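Local coordinates for fiber protein 2 (Fowl adenovirus 1, PDB 2VTW), which probably attaches the virion to a host-cell receptor through the trimeric head domain at the end of its short fibre, at residues S3-P17 against N30-G42. Residues are numbered along the deposited sequence; the frame is centred on the assembly and turned at random.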
ATOM      1  N   SER A   3      21.689   6.236   4.655  1.00 32.29           N
ATOM      2  CA  SER A   3      20.773   5.111   4.783  1.00 31.01           C
ATOM      3  C   SER A   3      19.548   5.297   3.893  1.00 29.65           C
ATOM      4  O   SER A   3      18.665   4.441   3.874  1.00 29.34           O
ATOM      5  CB  SER A   3      20.384   4.937   6.234  1.00 31.24           C
ATOM      6  OG  SER A   3      19.992   6.170   6.808  1.00 34.36           O
ATOM      7  N   VAL A   4      19.498   6.399   3.139  1.00 27.53           N
ATOM      8  CA  VAL A   4      18.417   6.649   2.172  1.00 26.61           C
ATOM      9  C   VAL A   4      18.993   7.032   0.798  1.00 25.42           C
ATOM     10  O   VAL A   4      19.912   7.846   0.725  1.00 26.18           O
ATOM     11  CB  VAL A   4      17.481   7.778   2.674  1.00 26.18           C
ATOM     12  CG1 VAL A   4      16.315   7.947   1.695  1.00 26.63           C
ATOM     13  CG2 VAL A   4      16.973   7.481   4.087  1.00 25.65           C
ATOM     14  N   ALA A   5      18.481   6.424  -0.273  1.00 24.10           N
ATOM     15  CA  ALA A   5      18.891   6.706  -1.648  1.00 23.55           C
ATOM     16  C   ALA A   5      17.668   6.679  -2.576  1.00 23.15           C
ATOM     17  O   ALA A   5      16.684   6.029  -2.263  1.00 21.85           O
ATOM     18  CB  ALA A   5      19.929   5.700  -2.134  1.00 23.32           C
ATOM     19  N   ALA A   6      17.764   7.395  -3.704  1.00 22.24           N
ATOM     20  CA  ALA A   6      16.704   7.547  -4.715  1.00 22.20           C
ATOM     21  C   ALA A   6      17.221   7.261  -6.117  1.00 22.07           C
ATOM     22  O   ALA A   6      18.351   7.636  -6.440  1.00 21.92           O
ATOM     23  CB  ALA A   6      16.154   8.985  -4.668  1.00 21.68           C
ATOM     24  N   PHE A   7      16.397   6.621  -6.947  1.00 21.63           N
ATOM     25  CA  PHE A   7      16.633   6.473  -8.391  1.00 22.11           C
ATOM     26  C   PHE A   7      15.383   6.955  -9.182  1.00 22.49           C
ATOM     27  O   PHE A   7      14.240   6.674  -8.780  1.00 21.91           O
ATOM     28  CB  PHE A   7      16.938   5.010  -8.722  1.00 21.32           C
ATOM     29  CG  PHE A   7      17.080   4.719 -10.186  1.00 21.47           C
ATOM     30  CD1 PHE A   7      18.107   5.305 -10.939  1.00 21.06           C
ATOM     31  CD2 PHE A   7      16.222   3.819 -10.821  1.00 20.98           C
ATOM     32  CE1 PHE A   7      18.251   5.007 -12.290  1.00 19.91           C
ATOM     33  CE2 PHE A   7      16.364   3.519 -12.184  1.00 22.51           C
ATOM     34  CZ  PHE A   7      17.389   4.110 -12.911  1.00 21.75           C
ATOM     35  N   THR A   8      15.608   7.683 -10.281  1.00 22.65           N
ATOM     36  CA  THR A   8      14.554   8.190 -11.165  1.00 23.16           C
ATOM     37  C   THR A   8      14.914   7.858 -12.600  1.00 23.97           C
ATOM     38  O   THR A   8      16.054   8.055 -13.025  1.00 23.28           O
ATOM     39  CB  THR A   8      14.394   9.708 -11.049  1.00 22.95           C
ATOM     40  OG1 THR A   8      14.216  10.051  -9.677  1.00 24.09           O
ATOM     41  CG2 THR A   8      13.189  10.223 -11.867  1.00 23.13           C
ATOM     42  N   SER A   9      13.946   7.358 -13.350  1.00 24.16           N
ATOM     43  CA  SER A   9      14.149   7.058 -14.757  1.00 25.15           C
ATOM     44  C   SER A   9      12.849   7.269 -15.519  1.00 26.03           C
ATOM     45  O   SER A   9      11.768   7.174 -14.953  1.00 25.18           O
ATOM     46  CB  SER A   9      14.596   5.615 -14.928  1.00 24.85           C
ATOM     47  OG  SER A   9      14.781   5.282 -16.293  1.00 25.18           O
ATOM     48  N   GLY A  10      12.969   7.537 -16.812  1.00 27.63           N
ATOM     49  CA  GLY A  10      11.796   7.689 -17.693  1.00 27.96           C
ATOM     50  C   GLY A  10      11.527   9.151 -17.898  1.00 28.85           C
ATOM     51  O   GLY A  10      12.366   9.969 -17.544  1.00 28.60           O
ATOM     52  N   THR A  11      10.350   9.474 -18.449  1.00 29.80           N
ATOM     53  CA  THR A  11       9.951  10.876 -18.713  1.00 30.67           C
ATOM     54  C   THR A  11       8.874  11.374 -17.768  1.00 31.17           C
ATOM     55  O   THR A  11       7.790  10.792 -17.675  1.00 30.85           O
ATOM     56  CB  THR A  11       9.418  11.093 -20.173  1.00 30.43           C
ATOM     57  OG1 THR A  11       8.487  10.046 -20.533  1.00 30.49           O
ATOM     58  CG2 THR A  11      10.579  11.134 -21.154  1.00 31.17           C
ATOM     59  N   ILE A  12       9.185  12.485 -17.116  1.00 32.41           N
ATOM     60  CA  ILE A  12       8.298  13.166 -16.183  1.00 33.35           C
ATOM     61  C   ILE A  12       6.898  13.437 -16.751  1.00 33.85           C
ATOM     62  O   ILE A  12       5.927  13.446 -15.998  1.00 34.41           O
ATOM     63  CB  ILE A  12       8.942  14.505 -15.700  1.00 33.85           C
ATOM     64  CG1 ILE A  12       8.298  14.985 -14.386  1.00 34.28           C
ATOM     65  CG2 ILE A  12       8.838  15.565 -16.803  1.00 34.63           C
ATOM     66  CD1 ILE A  12       9.247  15.754 -13.460  1.00 33.80           C
ATOM     67  N   GLY A  13       6.806  13.621 -18.069  1.00 33.74           N
ATOM     68  CA  GLY A  13       5.527  13.802 -18.749  1.00 33.80           C
ATOM     69  C   GLY A  13       5.067  12.654 -19.633  1.00 33.74           C
ATOM     70  O   GLY A  13       4.189  12.838 -20.466  1.00 33.69           O
ATOM     71  N   LEU A  14       5.653  11.472 -19.469  1.00 33.42           N
ATOM     72  CA  LEU A  14       5.149  10.272 -20.127  1.00 33.66           C
ATOM     73  C   LEU A  14       5.008  10.506 -21.627  1.00 34.13           C
ATOM     74  O   LEU A  14       3.972  10.224 -22.246  1.00 33.54           O
ATOM     75  CB  LEU A  14       3.823   9.815 -19.493  1.00 32.94           C
ATOM     76  CG  LEU A  14       3.895   9.475 -17.998  1.00 32.36           C
ATOM     77  CD1 LEU A  14       2.490   9.230 -17.439  1.00 28.52           C
ATOM     78  CD2 LEU A  14       4.791   8.258 -17.748  1.00 29.13           C
ATOM     79  N   SER A  15       6.122  10.974 -22.188  1.00 35.13           N
ATOM     80  CA  SER A  15       6.208  11.508 -23.544  1.00 35.35           C
ATOM     81  C   SER A  15       7.025  10.630 -24.510  1.00 35.91           C
ATOM     82  O   SER A  15       6.735  10.629 -25.709  1.00 36.00           O
ATOM     83  CB  SER A  15       6.795  12.931 -23.480  1.00 35.86           C
ATOM     84  OG  SER A  15       7.813  13.074 -22.478  1.00 36.34           O
ATOM     85  N   SER A  16       8.014   9.882 -23.991  1.00 35.88           N
ATOM     86  CA  SER A  16       8.941   9.059 -24.817  1.00 35.57           C
ATOM     87  C   SER A  16       8.721   7.557 -24.663  1.00 34.69           C
ATOM     88  O   SER A  16       9.098   6.977 -23.644  1.00 34.75           O
ATOM     89  CB  SER A  16      10.390   9.350 -24.434  1.00 35.82           C
ATOM     90  OG  SER A  16      10.682  10.720 -24.592  1.00 39.25           O
ATOM     91  N   PRO A  17       8.131   6.911 -25.674  1.00 34.29           N
ATOM     92  CA  PRO A  17       7.835   5.479 -25.571  1.00 34.05           C
ATOM     93  C   PRO A  17       9.046   4.540 -25.753  1.00 33.79           C
ATOM     94  O   PRO A  17       9.037   3.659 -26.631  1.00 33.30           O
ATOM     95  CB  PRO A  17       6.771   5.275 -26.641  1.00 34.35           C
ATOM     96  CG  PRO A  17       7.059   6.347 -27.653  1.00 33.78           C
ATOM     97  CD  PRO A  17       7.658   7.491 -26.947  1.00 34.23           C
ATOM     98  N   ASN A  30       5.432  -0.571 -27.297  1.00 32.76           N
ATOM     99  CA  ASN A  30       6.178   0.469 -26.640  1.00 32.58           C
ATOM    100  C   ASN A  30       5.290   1.427 -25.822  1.00 32.42           C
ATOM    101  O   ASN A  30       4.205   1.802 -26.246  1.00 33.22           O
ATOM    102  CB  ASN A  30       6.986   1.214 -27.689  1.00 33.28           C
ATOM    103  CG  ASN A  30       7.950   0.291 -28.419  1.00 35.58           C
ATOM    104  OD1 ASN A  30       7.815   0.058 -29.627  1.00 37.48           O
ATOM    105  ND2 ASN A  30       8.899  -0.296 -27.665  1.00 37.34           N
ATOM    106  N   GLY A  31       5.777   1.819 -24.654  1.00 31.07           N
ATOM    107  CA  GLY A  31       5.048   2.728 -23.779  1.00 29.79           C
ATOM    108  C   GLY A  31       6.026   3.632 -23.086  1.00 28.51           C
ATOM    109  O   GLY A  31       7.210   3.320 -23.035  1.00 28.41           O
ATOM    110  N   SER A  32       5.538   4.768 -22.587  1.00 27.19           N
ATOM    111  CA  SER A  32       6.338   5.659 -21.760  1.00 26.68           C
ATOM    112  C   SER A  32       6.172   5.265 -20.294  1.00 25.71           C
ATOM    113  O   SER A  32       5.239   4.540 -19.940  1.00 25.59           O
ATOM    114  CB  SER A  32       5.913   7.108 -21.977  1.00 26.45           C
ATOM    115  OG  SER A  32       5.756   7.358 -23.377  1.00 28.69           O
ATOM    116  N   TYR A  33       7.071   5.735 -19.446  1.00 24.87           N
ATOM    117  CA  TYR A  33       7.000   5.396 -18.031  1.00 24.83           C
ATOM    118  C   TYR A  33       7.712   6.468 -17.243  1.00 23.72           C
ATOM    119  O   TYR A  33       8.563   7.197 -17.772  1.00 23.44           O
ATOM    120  CB  TYR A  33       7.607   4.010 -17.751  1.00 25.62           C
ATOM    121  CG  TYR A  33       9.106   4.010 -17.925  1.00 25.96           C
ATOM    122  CD1 TYR A  33       9.928   4.428 -16.891  1.00 25.44           C
ATOM    123  CD2 TYR A  33       9.694   3.681 -19.150  1.00 28.12           C
ATOM    124  CE1 TYR A  33      11.307   4.490 -17.039  1.00 27.74           C
ATOM    125  CE2 TYR A  33      11.108   3.752 -19.319  1.00 27.45           C
ATOM    126  CZ  TYR A  33      11.891   4.152 -18.246  1.00 27.09           C
ATOM    127  OH  TYR A  33      13.254   4.246 -18.340  1.00 27.73           O
ATOM    128  N   PHE A  34       7.346   6.583 -15.972  1.00 22.17           N
ATOM    129  CA  PHE A  34       8.134   7.330 -15.043  1.00 20.37           C
ATOM    130  C   PHE A  34       8.271   6.495 -13.770  1.00 20.47           C
ATOM    131  O   PHE A  34       7.265   6.100 -13.159  1.00 20.23           O
ATOM    132  CB  PHE A  34       7.498   8.674 -14.792  1.00 19.95           C
ATOM    133  CG  PHE A  34       8.418   9.657 -14.148  1.00 20.80           C
ATOM    134  CD1 PHE A  34       9.697   9.876 -14.654  1.00 21.51           C
ATOM    135  CD2 PHE A  34       8.030  10.370 -13.043  1.00 21.04           C
ATOM    136  CE1 PHE A  34      10.551  10.779 -14.075  1.00 18.61           C
ATOM    137  CE2 PHE A  34       8.902  11.280 -12.452  1.00 20.47           C
ATOM    138  CZ  PHE A  34      10.169  11.465 -12.980  1.00 20.14           C
ATOM    139  N   LEU A  35       9.525   6.230 -13.401  1.00 19.85           N
ATOM    140  CA  LEU A  35       9.914   5.315 -12.317  1.00 19.35           C
ATOM    141  C   LEU A  35      10.688   6.104 -11.275  1.00 18.88           C
ATOM    142  O   LEU A  35      11.689   6.750 -11.597  1.00 19.77           O
ATOM    143  CB  LEU A  35      10.811   4.215 -12.889  1.00 20.09           C
ATOM    144  CG  LEU A  35      11.505   3.258 -11.915  1.00 20.17           C
ATOM    145  CD1 LEU A  35      10.425   2.495 -11.100  1.00 17.47           C
ATOM    146  CD2 LEU A  35      12.433   2.273 -12.679  1.00 20.40           C
ATOM    147  N   GLN A  36      10.209   6.110 -10.036  1.00 18.14           N
ATOM    148  CA  GLN A  36      10.876   6.809  -8.943  1.00 18.28           C
ATOM    149  C   GLN A  36      10.935   5.825  -7.793  1.00 19.40           C
ATOM    150  O   GLN A  36       9.881   5.381  -7.309  1.00 19.41           O
ATOM    151  CB  GLN A  36      10.092   8.054  -8.543  1.00 18.41           C
ATOM    152  CG  GLN A  36      10.113   9.173  -9.618  1.00 18.61           C
ATOM    153  CD  GLN A  36       9.139  10.287  -9.341  1.00 19.09           C
ATOM    154  OE1 GLN A  36       7.952  10.137  -9.610  1.00 22.01           O
ATOM    155  NE2 GLN A  36       9.623  11.407  -8.792  1.00 16.83           N
ATOM    156  N   GLN A  37      12.149   5.428  -7.408  1.00 18.69           N
ATOM    157  CA  GLN A  37      12.379   4.475  -6.297  1.00 18.71           C
ATOM    158  C   GLN A  37      13.181   5.109  -5.168  1.00 18.66           C
ATOM    159  O   GLN A  37      14.016   5.996  -5.406  1.00 17.87           O
ATOM    160  CB  GLN A  37      13.128   3.264  -6.794  1.00 17.68           C
ATOM    161  CG  GLN A  37      12.401   2.505  -7.879  1.00 18.60           C
ATOM    162  CD  GLN A  37      13.200   1.368  -8.433  1.00 19.56           C
ATOM    163  OE1 GLN A  37      14.207   1.583  -9.107  1.00 22.35           O
ATOM    164  NE2 GLN A  37      12.751   0.134  -8.181  1.00 18.96           N
ATOM    165  N   ILE A  38      12.909   4.682  -3.938  1.00 18.72           N
ATOM    166  CA  ILE A  38      13.730   5.041  -2.791  1.00 19.38           C
ATOM    167  C   ILE A  38      14.109   3.754  -2.036  1.00 19.34           C
ATOM    168  O   ILE A  38      13.331   2.780  -2.016  1.00 18.78           O
ATOM    169  CB  ILE A  38      13.076   6.123  -1.843  1.00 20.58           C
ATOM    170  CG1 ILE A  38      11.806   5.601  -1.205  1.00 22.39           C
ATOM    171  CG2 ILE A  38      12.818   7.510  -2.617  1.00 19.90           C
ATOM    172  CD1 ILE A  38      11.380   6.301   0.117  1.00 22.96           C
ATOM    173  N   ASN A  39      15.327   3.725  -1.496  1.00 18.32           N
ATOM    174  CA  ASN A  39      15.776   2.652  -0.603  1.00 18.41           C
ATOM    175  C   ASN A  39      15.957   3.341   0.721  1.00 18.86           C
ATOM    176  O   ASN A  39      16.758   4.268   0.821  1.00 17.38           O
ATOM    177  CB  ASN A  39      17.094   2.009  -1.057  1.00 18.72           C
ATOM    178  CG  ASN A  39      17.566   0.834  -0.145  1.00 17.20           C
ATOM    179  OD1 ASN A  39      17.308   0.799   1.042  1.00 17.36           O
ATOM    180  ND2 ASN A  39      18.306  -0.080  -0.715  1.00 18.84           N
ATOM    181  N   THR A  40      15.158   2.923   1.712  1.00 18.49           N
ATOM    182  CA  THR A  40      15.276   3.401   3.075  1.00 19.26           C
ATOM    183  C   THR A  40      15.722   2.217   3.901  1.00 19.88           C
ATOM    184  O   THR A  40      14.923   1.333   4.227  1.00 18.77           O
ATOM    185  CB  THR A  40      13.898   3.926   3.645  1.00 19.08           C
ATOM    186  OG1 THR A  40      13.370   4.927   2.789  1.00 20.60           O
ATOM    187  CG2 THR A  40      14.049   4.541   5.016  1.00 19.08           C
ATOM    188  N   MET A  41      17.013   2.191   4.204  1.00 20.58           N
ATOM    189  CA  MET A  41      17.622   1.243   5.126  1.00 21.37           C
ATOM    190  C   MET A  41      17.241  -0.203   4.828  1.00 20.24           C
ATOM    191  O   MET A  41      16.990  -1.009   5.742  1.00 19.39           O
ATOM    192  CB  MET A  41      17.311   1.652   6.572  1.00 22.06           C
ATOM    193  CG  MET A  41      18.571   1.896   7.419  1.00 25.72           C
ATOM    194  SD  MET A  41      18.368   1.553   9.160  1.00 28.66           S
ATOM    195  CE  MET A  41      19.260   2.966   9.809  1.00 28.98           C
ATOM    196  N   GLY A  42      17.230  -0.532   3.534  1.00 19.47           N
ATOM    197  CA  GLY A  42      16.966  -1.898   3.084  1.00 19.14           C
ATOM    198  C   GLY A  42      15.535  -2.239   2.700  1.00 18.38           C
ATOM    199  O   GLY A  42      15.257  -3.392   2.424  1.00 16.68           O
TER
HETATM  200  O   HOH W   1      12.603  11.975  -8.531  1.00 24.70           O
HETATM  201  O   HOH W   2       9.089   7.394 -20.959  1.00 24.65           O
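Ser9 OG lies 2.8 Å from Tyr33 OH, in the plane of the tyrosine ring, and also bonds to the carbonyl of Gly89. Tyr33 OH in turn bonds to the backbone N of Gly89, so both hydroxyls are tied to one loop residue. The Tyr33 ring turns back toward Ser9 and Gly10, its CG between the backbone N and the carbonyl carbon (chi1 70°). Its CE1 comes within 3.3 Å of Gly10 CA. Strands 4-10 and 30-40 are the antiparallel arms of a beta hairpin in the fibre head. Ala5, Phe7 and Ser9 form hydrogen-bonded pairs with Asn39, Gln37 and Leu35; the bond from Gln37 N to Phe7 O is nearly straight at 172°. On the face with Val4 and Thr40, these two residues pack against neighbouring subunits of the trimer. Beyond Gly10 the backbone leaves the strand in a type I beta turn, Thr11 to Leu14. Ile12 CA sits over the centre of the Phe34 ring, 3.8 Å from its centroid, a CH-pi contact. Thr8 CG2 approaches Phe34 CZ at 3.4 Å. A water links Thr11 OG1, Ser16 O and Tyr33 N, bridging the loop to the second strand.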